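Local coordinates for L protein (CAS virus, PDB 5MV0) that carries at its N-terminus the cap-snatching endonuclease domain of the viral polymerase, which cleaves capped host RNAs to prime viral transcription, at the interface of chains A and B. Numbering follows the deposited sequence. Chains: chain A/B, L protein.

The interface of chains A and B. Residues chain A 43, 176-180, 183; chain B 26, 64, 66, 70, 74.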
loop_
_atom_site.group_PDB
_atom_site.type_symbol
_atom_site.label_atom_id
_atom_site.label_comp_id
_atom_site.label_asym_id
_atom_site.label_seq_id
_atom_site.Cartn_x
_atom_site.Cartn_y
_atom_site.Cartn_z
ATOM N N ARG A 43 1.316 20.972 5.422
ATOM C CA ARG A 43 2.314 20.800 6.615
ATOM C C ARG A 43 3.721 21.534 6.435
ATOM O O ARG A 43 4.255 22.240 7.276
ATOM C CB ARG A 43 2.556 19.313 6.901
ATOM C CG ARG A 43 1.304 18.518 7.273
ATOM C CD ARG A 43 0.708 18.946 8.617
ATOM N NE ARG A 43 -0.643 18.399 8.792
ATOM C CZ ARG A 43 -1.759 19.107 8.635
ATOM N NH1 ARG A 43 -1.671 20.390 8.332
ATOM N NH2 ARG A 43 -2.951 18.541 8.798
ATOM N N SER A 176 -12.356 14.989 1.917
ATOM C CA SER A 176 -12.811 14.870 3.297
ATOM C C SER A 176 -12.137 13.716 4.031
ATOM O O SER A 176 -12.195 13.664 5.261
ATOM C CB SER A 176 -14.333 14.700 3.339
ATOM O OG SER A 176 -14.714 13.501 2.688
ATOM N N GLN A 177 -11.515 12.782 3.317
ATOM C CA GLN A 177 -10.690 11.798 4.002
ATOM C C GLN A 177 -9.398 12.406 4.524
ATOM O O GLN A 177 -8.813 11.872 5.468
ATOM C CB GLN A 177 -10.360 10.630 3.071
ATOM C CG GLN A 177 -11.559 9.755 2.710
ATOM C CD GLN A 177 -11.254 8.792 1.565
ATOM O OE1 GLN A 177 -10.109 8.393 1.360
ATOM N NE2 GLN A 177 -12.284 8.422 0.817
ATOM N N TRP A 178 -8.949 13.517 3.944
ATOM C CA TRP A 178 -7.596 14.015 4.149
ATOM C C TRP A 178 -7.503 15.273 4.993
ATOM O O TRP A 178 -6.467 15.490 5.632
ATOM C CB TRP A 178 -6.926 14.281 2.791
ATOM C CG TRP A 178 -6.624 13.002 2.066
ATOM C CD1 TRP A 178 -7.433 12.353 1.181
ATOM C CD2 TRP A 178 -5.421 12.223 2.162
ATOM N NE1 TRP A 178 -6.811 11.215 0.722
ATOM C CE2 TRP A 178 -5.578 11.109 1.313
ATOM C CE3 TRP A 178 -4.234 12.357 2.892
ATOM C CZ2 TRP A 178 -4.586 10.132 1.165
ATOM C CZ3 TRP A 178 -3.245 11.388 2.747
ATOM C CH2 TRP A 178 -3.427 10.291 1.889
ATOM N N ILE A 179 -8.534 16.113 5.017
ATOM C CA ILE A 179 -8.436 17.407 5.686
ATOM C C ILE A 179 -9.757 17.717 6.372
ATOM O O ILE A 179 -10.831 17.375 5.867
ATOM C CB ILE A 179 -8.039 18.530 4.696
ATOM C CG1 ILE A 179 -7.686 19.816 5.457
ATOM C CG2 ILE A 179 -9.164 18.795 3.653
ATOM C CD1 ILE A 179 -7.003 20.835 4.577
ATOM N N SER A 180 -9.680 18.357 7.536
ATOM C CA SER A 180 -10.904 18.797 8.189
ATOM C C SER A 180 -11.489 19.985 7.440
ATOM O O SER A 180 -10.776 20.750 6.784
ATOM C CB SER A 180 -10.643 19.175 9.647
ATOM O OG SER A 180 -9.771 20.280 9.735
ATOM N N GLU A 183 -9.777 23.219 8.796
ATOM C CA GLU A 183 -8.466 23.580 8.248
ATOM C C GLU A 183 -8.584 24.001 6.791
ATOM O O GLU A 183 -7.924 24.953 6.355
ATOM C CB GLU A 183 -7.475 22.416 8.387
ATOM C CG GLU A 183 -6.068 22.765 7.858
ATOM C CD GLU A 183 -4.995 21.743 8.216
ATOM O OE1 GLU A 183 -3.791 22.096 8.165
ATOM O OE2 GLU A 183 -5.350 20.589 8.545
ATOM N N LYS B 26 -2.017 7.325 5.108
ATOM C CA LYS B 26 -1.914 8.760 5.361
ATOM C C LYS B 26 -0.569 9.144 5.973
ATOM O O LYS B 26 -0.056 10.227 5.686
ATOM C CB LYS B 26 -3.066 9.210 6.251
ATOM C CG LYS B 26 -4.402 8.883 5.640
ATOM C CD LYS B 26 -5.539 9.558 6.365
ATOM C CE LYS B 26 -6.886 9.155 5.766
ATOM N NZ LYS B 26 -6.747 8.730 4.350
ATOM N N LYS B 64 -6.985 13.698 10.929
ATOM C CA LYS B 64 -7.005 15.072 10.447
ATOM C C LYS B 64 -6.509 16.070 11.490
ATOM O O LYS B 64 -6.417 17.265 11.187
ATOM C CB LYS B 64 -8.408 15.442 9.978
ATOM C CG LYS B 64 -8.870 14.644 8.783
ATOM C CD LYS B 64 -10.305 15.000 8.469
ATOM C CE LYS B 64 -11.152 13.764 8.213
ATOM N NZ LYS B 64 -12.539 14.195 7.839
ATOM N N ILE B 66 -7.622 17.433 14.322
ATOM C CA ILE B 66 -8.425 18.549 14.801
ATOM C C ILE B 66 -8.146 18.749 16.283
ATOM O O ILE B 66 -7.807 17.805 17.016
ATOM C CB ILE B 66 -9.924 18.338 14.522
ATOM C CG1 ILE B 66 -10.518 17.259 15.421
ATOM C CG2 ILE B 66 -10.160 18.008 13.027
ATOM C CD1 ILE B 66 -12.041 17.203 15.316
ATOM N N MET B 70 -11.593 22.714 18.378
ATOM C CA MET B 70 -12.426 22.360 17.232
ATOM C C MET B 70 -13.480 21.328 17.600
ATOM O O MET B 70 -14.627 21.425 17.151
ATOM C CB MET B 70 -11.569 21.837 16.073
ATOM C CG MET B 70 -10.774 22.926 15.345
ATOM S SD MET B 70 -9.356 22.255 14.427
ATOM C CE MET B 70 -10.205 21.514 13.083
ATOM N N ARG B 74 -17.686 21.887 17.495
ATOM C CA ARG B 74 -18.676 21.042 16.842
ATOM C C ARG B 74 -19.800 20.621 17.770
ATOM O O ARG B 74 -20.873 20.248 17.288
ATOM C CB ARG B 74 -18.029 19.786 16.282
ATOM C CG ARG B 74 -16.986 20.048 15.231
ATOM C CD ARG B 74 -16.424 18.741 14.713
ATOM N NE ARG B 74 -15.512 19.002 13.612
ATOM C CZ ARG B 74 -14.877 18.070 12.919
ATOM N NH1 ARG B 74 -15.057 16.787 13.205
ATOM N NH2 ARG B 74 -14.055 18.430 11.943
HETATM O O HOH W 1 -7.215 18.850 9.107
HETATM O O HOH W 2 -13.168 16.343 6.584
#
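Two lysines of chain B reach across to the turn of chain A between 3-10 helix 173-177 and helix 181-192. B:Lys64 CB and CG (anti to the carbonyl carbon, chi1 -65°) pass over A:Ser180 N, and CD lies on the A:Ile179 to A:Ser180 peptide, 3.5 Å from A:Ile179 C. A bend at chi3 (-134°) turns NZ toward the 3-10 helix end, where it donates to A:Ser176 O at 2.7 Å, nearly along the C=O axis. A long, flexible cation suits this place: its methylenes cover the peptide while the ammonium meets a partly negative carbonyl. Water 2 ties NZ also to A:Ile179 O.

Water 1 links B:Lys64 O to A:Ser180 N, A:Ser180 OG and A:Glu183 OE2. A:Arg43 fixes that carboxylate by an end-on, in-plane salt bridge, NH1 to A:Glu183 OE1 at 2.7 Å and NH2 to OE2, through syn lone pairs. Small A:Ser180 lets B:Ile66 CG2 approach its CB to 3.6 Å, while its OG accepts from A:Glu183 N, capping helix 181-192.

B:Lys26 crosses A:Trp178 obliquely: CA and CG pack on CZ3 and CH2 at the rim, and NZ lies over one face, 4.1 Å from the six-membered centroid, a cation-pi contact, the broad ring offering electron density to a likely cation.

The patch, part of a two-fold symmetric interface whose biological relevance the structure alone does not show, sets this turn, backed by helix 34-57, against chain B's 3-10 helix 22-26, B:Lys64 and B:Ile66 loop and helix 68-75.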